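Local coordinates for USG-1 protein homolog (Pseudomonas aeruginosa, PDB 2HJS), which is probably an NAD(P)-dependent dehydrogenase related to aspartate-semialdehyde dehydrogenase, though its own reaction is not established, at residues S17-F31 and V318-E331. Sequence-based numbering, arbitrary orientation.
Sequences SVGEALVGLLDERDF and VRKGAALNAVLLGE
Ala323 and Leu25 interlock as reciprocal knobs in the apolar centre of this helix pair. The methyl of Ala323 drops among Val18, Ala21, Leu22 and Leu25, and its CB lies 3.8 Å from Leu25 CD1. Leu25 in turn fills the hole made by Arg319, Ala323, Leu324 and Val327. With Ala21 and Ala323 meeting CB to CB, the axes of 17-28 and 318-331 come within 8.6 Å at a crossing angle of -50°. Further along, Val327 divides its branches: CG2 lies 3.7 Å from Leu22 CG, while CG1, anti to the backbone N (chi1 175°), faces Phe31 and Arg29. Leu26 CD2 sits over one face of the Phe31 ring, displaced toward its rim, and the ring turns its edge to the backbone at Gly330.

Helix 17-28 follows strand 9-12 in the Rossmann-type NAD-binding domain, and Leu22 and Leu26 also touch Val11 and Phe73 of its sheet. It lies between this sheet and the C-terminal helix 317-336, which follows strand 308-315 of the second sheet; the contact joins that helix to the Rossmann-type domain.

Two salt bridges and one water make the polar contacts. Arg319, extended from CG to NE, meets Glu28 end-on, with NH1 3.1 Å from OE1 and NH2 2.9 Å from OE2; the two planes are nearly coplanar, 17° apart. Leu25 CD2 lies over one face of the Arg319 guanidinium, whose NE forms a further salt bridge with Asp292. A Schellman motif (Phe31 N to Leu26 O, Asp30 N to Asp27 O; Asp30, positive phi, at C-prime) ends helix 17-28. Arg29, first to leave helical phi/psi, grips Glu331 side-on: NE reaches OE2 at 2.7 Å, NH2 reaches OE1 at 2.9 Å. One water bridges Arg29 O and Glu331 OE2, giving that carboxylate oxygen a second donor.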
ATOM      1  N   SER A  17     -11.114 -21.999  -1.375  1.00 47.34           N
ATOM      2  CA  SER A  17     -11.228 -21.109  -2.514  1.00 47.97           C
ATOM      3  C   SER A  17     -10.141 -21.408  -3.559  1.00 47.75           C
ATOM      4  O   SER A  17     -10.429 -21.472  -4.757  1.00 47.97           O
ATOM      5  CB  SER A  17     -11.250 -19.655  -2.053  1.00 48.52           C
ATOM      6  OG  SER A  17     -10.094 -19.405  -1.302  1.00 50.16           O
ATOM      7  N   VAL A  18      -8.910 -21.657  -3.114  1.00 47.22           N
ATOM      8  CA  VAL A  18      -7.849 -22.047  -4.057  1.00 47.29           C
ATOM      9  C   VAL A  18      -8.111 -23.447  -4.647  1.00 47.48           C
ATOM     10  O   VAL A  18      -7.942 -23.652  -5.843  1.00 47.42           O
ATOM     11  CB  VAL A  18      -6.437 -21.989  -3.430  1.00 46.90           C
ATOM     12  CG1 VAL A  18      -5.433 -22.570  -4.385  1.00 47.53           C
ATOM     13  CG2 VAL A  18      -6.072 -20.522  -3.063  1.00 47.27           C
ATOM     14  N   GLY A  19      -8.549 -24.395  -3.815  1.00 47.60           N
ATOM     15  CA  GLY A  19      -8.851 -25.745  -4.294  1.00 47.49           C
ATOM     16  C   GLY A  19      -9.918 -25.740  -5.366  1.00 47.88           C
ATOM     17  O   GLY A  19      -9.780 -26.410  -6.387  1.00 48.08           O
ATOM     18  N   GLU A  20     -10.982 -24.986  -5.127  1.00 48.20           N
ATOM     19  CA  GLU A  20     -12.080 -24.817  -6.079  1.00 49.55           C
ATOM     20  C   GLU A  20     -11.612 -24.208  -7.424  1.00 48.08           C
ATOM     21  O   GLU A  20     -12.020 -24.652  -8.505  1.00 47.08           O
ATOM     22  CB  GLU A  20     -13.141 -23.903  -5.447  1.00 49.20           C
ATOM     23  CG  GLU A  20     -14.530 -23.985  -6.048  1.00 53.33           C
ATOM     24  CD  GLU A  20     -15.425 -22.782  -5.691  1.00 54.47           C
ATOM     25  OE1 GLU A  20     -14.970 -21.856  -4.965  1.00 61.83           O
ATOM     26  OE2 GLU A  20     -16.584 -22.738  -6.175  1.00 60.53           O
ATOM     27  N   ALA A  21     -10.766 -23.185  -7.360  1.00 47.45           N
ATOM     28  CA  ALA A  21     -10.256 -22.563  -8.586  1.00 47.07           C
ATOM     29  C   ALA A  21      -9.413 -23.587  -9.331  1.00 46.58           C
ATOM     30  O   ALA A  21      -9.473 -23.676 -10.544  1.00 47.96           O
ATOM     31  CB  ALA A  21      -9.436 -21.293  -8.270  1.00 46.05           C
ATOM     32  N   LEU A  22      -8.656 -24.388  -8.596  1.00 46.67           N
ATOM     33  CA  LEU A  22      -7.748 -25.327  -9.212  1.00 47.28           C
ATOM     34  C   LEU A  22      -8.528 -26.427  -9.939  1.00 47.58           C
ATOM     35  O   LEU A  22      -8.156 -26.820 -11.044  1.00 47.78           O
ATOM     36  CB  LEU A  22      -6.789 -25.895  -8.169  1.00 47.26           C
ATOM     37  CG  LEU A  22      -5.562 -26.638  -8.700  1.00 47.71           C
ATOM     38  CD1 LEU A  22      -4.482 -26.597  -7.653  1.00 46.92           C
ATOM     39  CD2 LEU A  22      -5.867 -28.103  -9.120  1.00 45.00           C
ATOM     40  N   VAL A  23      -9.627 -26.895  -9.340  1.00 47.34           N
ATOM     41  CA  VAL A  23     -10.481 -27.895  -9.977  1.00 46.49           C
ATOM     42  C   VAL A  23     -11.097 -27.331 -11.258  1.00 46.72           C
ATOM     43  O   VAL A  23     -11.121 -28.010 -12.290  1.00 48.25           O
ATOM     44  CB  VAL A  23     -11.565 -28.430  -9.010  1.00 46.36           C
ATOM     45  CG1 VAL A  23     -12.585 -29.282  -9.756  1.00 45.23           C
ATOM     46  CG2 VAL A  23     -10.902 -29.234  -7.863  1.00 43.92           C
ATOM     47  N   GLY A  24     -11.594 -26.103 -11.209  1.00 46.61           N
ATOM     48  CA  GLY A  24     -12.130 -25.460 -12.410  1.00 46.44           C
ATOM     49  C   GLY A  24     -11.071 -25.343 -13.508  1.00 46.78           C
ATOM     50  O   GLY A  24     -11.373 -25.525 -14.680  1.00 47.39           O
ATOM     51  N   LEU A  25      -9.831 -25.038 -13.136  1.00 46.41           N
ATOM     52  CA  LEU A  25      -8.746 -24.966 -14.111  1.00 46.67           C
ATOM     53  C   LEU A  25      -8.359 -26.303 -14.743  1.00 47.14           C
ATOM     54  O   LEU A  25      -7.971 -26.332 -15.914  1.00 46.98           O
ATOM     55  CB  LEU A  25      -7.504 -24.341 -13.483  1.00 46.11           C
ATOM     56  CG  LEU A  25      -7.616 -22.845 -13.213  1.00 47.58           C
ATOM     57  CD1 LEU A  25      -6.425 -22.417 -12.374  1.00 44.86           C
ATOM     58  CD2 LEU A  25      -7.722 -22.031 -14.513  1.00 44.94           C
ATOM     59  N   LEU A  26      -8.437 -27.391 -13.969  1.00 46.48           N
ATOM     60  CA  LEU A  26      -8.228 -28.713 -14.513  1.00 47.63           C
ATOM     61  C   LEU A  26      -9.220 -28.981 -15.635  1.00 47.73           C
ATOM     62  O   LEU A  26      -8.870 -29.600 -16.629  1.00 47.92           O
ATOM     63  CB  LEU A  26      -8.342 -29.810 -13.435  1.00 47.43           C
ATOM     64  CG  LEU A  26      -7.283 -29.749 -12.330  1.00 48.62           C
ATOM     65  CD1 LEU A  26      -7.543 -30.866 -11.314  1.00 48.30           C
ATOM     66  CD2 LEU A  26      -5.858 -29.792 -12.907  1.00 45.54           C
ATOM     67  N   ASP A  27     -10.449 -28.501 -15.472  1.00 47.64           N
ATOM     68  CA  ASP A  27     -11.511 -28.746 -16.446  1.00 47.99           C
ATOM     69  C   ASP A  27     -11.285 -27.811 -17.661  1.00 48.87           C
ATOM     70  O   ASP A  27     -11.170 -28.277 -18.805  1.00 48.08           O
ATOM     71  CB  ASP A  27     -12.838 -28.491 -15.746  1.00 47.87           C
ATOM     72  CG  ASP A  27     -14.043 -28.728 -16.626  1.00 50.34           C
ATOM     73  OD1 ASP A  27     -13.932 -29.326 -17.732  1.00 53.35           O
ATOM     74  OD2 ASP A  27     -15.145 -28.335 -16.179  1.00 51.63           O
ATOM     75  N   GLU A  28     -11.166 -26.508 -17.388  1.00 48.27           N
ATOM     76  CA  GLU A  28     -10.912 -25.477 -18.404  1.00 49.55           C
ATOM     77  C   GLU A  28      -9.746 -25.772 -19.347  1.00 49.29           C
ATOM     78  O   GLU A  28      -9.823 -25.489 -20.546  1.00 48.92           O
ATOM     79  CB  GLU A  28     -10.549 -24.160 -17.713  1.00 49.07           C
ATOM     80  CG  GLU A  28     -11.528 -23.045 -17.829  1.00 52.80           C
ATOM     81  CD  GLU A  28     -10.927 -21.716 -17.319  1.00 58.06           C
ATOM     82  OE1 GLU A  28     -11.349 -21.271 -16.212  1.00 59.72           O
ATOM     83  OE2 GLU A  28     -10.016 -21.161 -18.012  1.00 56.86           O
ATOM     84  N   ARG A  29      -8.646 -26.265 -18.771  1.00 48.85           N
ATOM     85  CA  ARG A  29      -7.408 -26.470 -19.501  1.00 48.41           C
ATOM     86  C   ARG A  29      -7.298 -27.887 -20.043  1.00 49.00           C
ATOM     87  O   ARG A  29      -6.245 -28.265 -20.589  1.00 48.33           O
ATOM     88  CB  ARG A  29      -6.187 -26.140 -18.612  1.00 48.76           C
ATOM     89  CG  ARG A  29      -6.129 -24.699 -18.138  1.00 48.29           C
ATOM     90  CD  ARG A  29      -4.903 -24.419 -17.298  1.00 47.81           C
ATOM     91  NE  ARG A  29      -3.680 -24.600 -18.066  1.00 48.67           N
ATOM     92  CZ  ARG A  29      -3.140 -23.677 -18.865  1.00 50.74           C
ATOM     93  NH1 ARG A  29      -3.668 -22.462 -18.981  1.00 50.66           N
ATOM     94  NH2 ARG A  29      -2.039 -23.965 -19.532  1.00 52.14           N
ATOM     95  N   ASP A  30      -8.380 -28.667 -19.910  1.00 48.66           N
ATOM     96  CA  ASP A  30      -8.376 -30.049 -20.329  1.00 49.29           C
ATOM     97  C   ASP A  30      -7.201 -30.850 -19.839  1.00 48.74           C
ATOM     98  O   ASP A  30      -6.565 -31.562 -20.621  1.00 48.77           O
ATOM     99  CB  ASP A  30      -8.425 -30.164 -21.846  1.00 49.60           C
ATOM    100  CG  ASP A  30      -9.802 -30.141 -22.352  1.00 51.54           C
ATOM    101  OD1 ASP A  30     -10.447 -31.207 -22.303  1.00 53.40           O
ATOM    102  OD2 ASP A  30     -10.250 -29.044 -22.775  1.00 54.42           O
ATOM    103  N   PHE A  31      -6.932 -30.758 -18.550  1.00 48.60           N
ATOM    104  CA  PHE A  31      -5.894 -31.552 -17.941  1.00 49.06           C
ATOM    105  C   PHE A  31      -6.164 -33.010 -18.231  1.00 49.40           C
ATOM    106  O   PHE A  31      -7.303 -33.484 -18.073  1.00 50.18           O
ATOM    107  CB  PHE A  31      -5.860 -31.296 -16.446  1.00 48.85           C
ATOM    108  CG  PHE A  31      -4.543 -31.631 -15.796  1.00 49.09           C
ATOM    109  CD1 PHE A  31      -3.541 -30.669 -15.694  1.00 48.05           C
ATOM    110  CD2 PHE A  31      -4.318 -32.897 -15.248  1.00 47.55           C
ATOM    111  CE1 PHE A  31      -2.321 -30.976 -15.068  1.00 46.92           C
ATOM    112  CE2 PHE A  31      -3.127 -33.190 -14.614  1.00 47.19           C
ATOM    113  CZ  PHE A  31      -2.124 -32.230 -14.527  1.00 47.62           C
ATOM    114  N   VAL A 318      -6.000 -15.933  -6.077  1.00 47.74           N
ATOM    115  CA  VAL A 318      -6.604 -17.259  -6.031  1.00 47.28           C
ATOM    116  C   VAL A 318      -6.407 -18.072  -7.325  1.00 47.96           C
ATOM    117  O   VAL A 318      -5.810 -19.155  -7.307  1.00 47.55           O
ATOM    118  CB  VAL A 318      -8.087 -17.172  -5.635  1.00 47.18           C
ATOM    119  CG1 VAL A 318      -8.773 -18.551  -5.756  1.00 45.87           C
ATOM    120  CG2 VAL A 318      -8.200 -16.628  -4.192  1.00 45.18           C
ATOM    121  N   ARG A 319      -6.912 -17.532  -8.432  1.00 48.44           N
ATOM    122  CA  ARG A 319      -6.888 -18.200  -9.727  1.00 48.30           C
ATOM    123  C   ARG A 319      -5.469 -18.267 -10.306  1.00 48.70           C
ATOM    124  O   ARG A 319      -5.063 -19.321 -10.791  1.00 48.63           O
ATOM    125  CB  ARG A 319      -7.798 -17.465 -10.705  1.00 47.93           C
ATOM    126  CG  ARG A 319      -7.869 -18.127 -12.092  1.00 48.10           C
ATOM    127  CD  ARG A 319      -8.544 -17.210 -13.103  1.00 49.98           C
ATOM    128  NE  ARG A 319      -8.483 -17.762 -14.459  1.00 48.70           N
ATOM    129  CZ  ARG A 319      -9.329 -18.671 -14.958  1.00 50.46           C
ATOM    130  NH1 ARG A 319     -10.326 -19.141 -14.220  1.00 49.35           N
ATOM    131  NH2 ARG A 319      -9.173 -19.117 -16.206  1.00 45.74           N
ATOM    132  N   LYS A 320      -4.743 -17.138 -10.272  1.00 47.98           N
ATOM    133  CA  LYS A 320      -3.449 -17.033 -10.939  1.00 47.75           C
ATOM    134  C   LYS A 320      -2.248 -17.350 -10.024  1.00 47.85           C
ATOM    135  O   LYS A 320      -1.558 -18.327 -10.249  1.00 48.35           O
ATOM    136  CB  LYS A 320      -3.269 -15.659 -11.612  1.00 47.19           C
ATOM    137  CG  LYS A 320      -1.830 -15.409 -12.140  1.00 46.58           C
ATOM    138  CD  LYS A 320      -1.436 -16.490 -13.211  1.00 45.82           C
ATOM    139  CE  LYS A 320      -0.094 -16.200 -13.882  1.00 46.53           C
ATOM    140  NZ  LYS A 320      -0.089 -15.020 -14.800  1.00 46.02           N
ATOM    141  N   GLY A 321      -2.002 -16.532  -9.001  1.00 47.12           N
ATOM    142  CA  GLY A 321      -0.813 -16.696  -8.166  1.00 47.21           C
ATOM    143  C   GLY A 321      -0.717 -18.093  -7.585  1.00 48.06           C
ATOM    144  O   GLY A 321       0.317 -18.747  -7.718  1.00 48.83           O
ATOM    145  N   ALA A 322      -1.808 -18.575  -6.994  1.00 47.48           N
ATOM    146  CA  ALA A 322      -1.828 -19.916  -6.413  1.00 47.09           C
ATOM    147  C   ALA A 322      -2.186 -21.002  -7.446  1.00 47.74           C
ATOM    148  O   ALA A 322      -1.306 -21.788  -7.853  1.00 48.44           O
ATOM    149  CB  ALA A 322      -2.772 -19.965  -5.232  1.00 46.36           C
ATOM    150  N   ALA A 323      -3.453 -21.045  -7.871  1.00 47.02           N
ATOM    151  CA  ALA A 323      -3.988 -22.198  -8.629  1.00 47.59           C
ATOM    152  C   ALA A 323      -3.384 -22.447 -10.018  1.00 48.12           C
ATOM    153  O   ALA A 323      -2.993 -23.580 -10.339  1.00 48.66           O
ATOM    154  CB  ALA A 323      -5.541 -22.131  -8.725  1.00 45.47           C
ATOM    155  N   LEU A 324      -3.359 -21.423 -10.871  1.00 48.74           N
ATOM    156  CA  LEU A 324      -2.840 -21.629 -12.227  1.00 48.77           C
ATOM    157  C   LEU A 324      -1.360 -21.986 -12.185  1.00 48.98           C
ATOM    158  O   LEU A 324      -0.934 -22.876 -12.901  1.00 50.25           O
ATOM    159  CB  LEU A 324      -3.088 -20.423 -13.138  1.00 48.19           C
ATOM    160  CG  LEU A 324      -2.630 -20.626 -14.586  1.00 48.54           C
ATOM    161  CD1 LEU A 324      -3.369 -21.809 -15.246  1.00 44.90           C
ATOM    162  CD2 LEU A 324      -2.857 -19.347 -15.362  1.00 48.61           C
ATOM    163  N   ASN A 325      -0.576 -21.340 -11.326  1.00 48.83           N
ATOM    164  CA  ASN A 325       0.837 -21.736 -11.229  1.00 48.99           C
ATOM    165  C   ASN A 325       1.015 -23.217 -10.841  1.00 49.19           C
ATOM    166  O   ASN A 325       1.880 -23.918 -11.388  1.00 49.89           O
ATOM    167  CB  ASN A 325       1.608 -20.816 -10.271  1.00 48.13           C
ATOM    168  CG  ASN A 325       1.927 -19.466 -10.891  1.00 49.92           C
ATOM    169  OD1 ASN A 325       2.386 -19.395 -12.036  1.00 50.25           O
ATOM    170  ND2 ASN A 325       1.699 -18.375 -10.126  1.00 46.53           N
ATOM    171  N   ALA A 326       0.193 -23.694  -9.906  1.00 49.25           N
ATOM    172  CA  ALA A 326       0.226 -25.092  -9.491  1.00 49.11           C
ATOM    173  C   ALA A 326      -0.133 -26.013 -10.673  1.00 49.14           C
ATOM    174  O   ALA A 326       0.521 -27.024 -10.916  1.00 49.92           O
ATOM    175  CB  ALA A 326      -0.722 -25.319  -8.306  1.00 47.73           C
ATOM    176  N   VAL A 327      -1.168 -25.650 -11.415  1.00 49.23           N
ATOM    177  CA  VAL A 327      -1.611 -26.457 -12.545  1.00 48.25           C
ATOM    178  C   VAL A 327      -0.548 -26.463 -13.667  1.00 48.71           C
ATOM    179  O   VAL A 327      -0.249 -27.511 -14.233  1.00 48.72           O
ATOM    180  CB  VAL A 327      -2.979 -25.974 -13.069  1.00 48.55           C
ATOM    181  CG1 VAL A 327      -3.380 -26.738 -14.329  1.00 45.91           C
ATOM    182  CG2 VAL A 327      -4.072 -26.143 -11.996  1.00 47.11           C
ATOM    183  N   LEU A 328       0.027 -25.299 -13.963  1.00 48.89           N
ATOM    184  CA  LEU A 328       1.092 -25.206 -14.960  1.00 48.76           C
ATOM    185  C   LEU A 328       2.262 -26.127 -14.625  1.00 48.94           C
ATOM    186  O   LEU A 328       2.825 -26.766 -15.531  1.00 49.66           O
ATOM    187  CB  LEU A 328       1.563 -23.754 -15.103  1.00 48.86           C
ATOM    188  CG  LEU A 328       0.605 -22.742 -15.744  1.00 48.03           C
ATOM    189  CD1 LEU A 328       1.183 -21.328 -15.630  1.00 48.75           C
ATOM    190  CD2 LEU A 328       0.344 -23.080 -17.200  1.00 47.83           C
ATOM    191  N   LEU A 329       2.619 -26.199 -13.332  1.00 49.05           N
ATOM    192  CA  LEU A 329       3.638 -27.119 -12.814  1.00 48.45           C
ATOM    193  C   LEU A 329       3.256 -28.568 -13.028  1.00 49.66           C
ATOM    194  O   LEU A 329       4.077 -29.366 -13.470  1.00 51.09           O
ATOM    195  CB  LEU A 329       3.914 -26.844 -11.321  1.00 48.88           C
ATOM    196  CG  LEU A 329       5.003 -27.667 -10.608  1.00 48.55           C
ATOM    197  CD1 LEU A 329       6.328 -27.604 -11.375  1.00 45.50           C
ATOM    198  CD2 LEU A 329       5.191 -27.144  -9.166  1.00 46.42           C
ATOM    199  N   GLY A 330       2.000 -28.911 -12.740  1.00 49.67           N
ATOM    200  CA  GLY A 330       1.468 -30.223 -13.033  1.00 49.72           C
ATOM    201  C   GLY A 330       1.524 -30.568 -14.515  1.00 50.49           C
ATOM    202  O   GLY A 330       1.830 -31.701 -14.880  1.00 49.39           O
ATOM    203  N   GLU A 331       1.210 -29.591 -15.369  1.00 51.10           N
ATOM    204  CA  GLU A 331       1.289 -29.776 -16.824  1.00 52.04           C
ATOM    205  C   GLU A 331       2.733 -30.053 -17.267  1.00 52.68           C
ATOM    206  O   GLU A 331       2.966 -30.897 -18.142  1.00 52.38           O
ATOM    207  CB  GLU A 331       0.685 -28.576 -17.561  1.00 52.13           C
ATOM    208  CG  GLU A 331      -0.835 -28.509 -17.442  1.00 52.24           C
ATOM    209  CD  GLU A 331      -1.454 -27.257 -18.041  1.00 52.99           C
ATOM    210  OE1 GLU A 331      -0.723 -26.344 -18.507  1.00 57.81           O
ATOM    211  OE2 GLU A 331      -2.694 -27.161 -18.017  1.00 51.48           O
TER
HETATM  212  O   HOH W   1      -3.971 -29.141 -19.252  1.00 48.83           O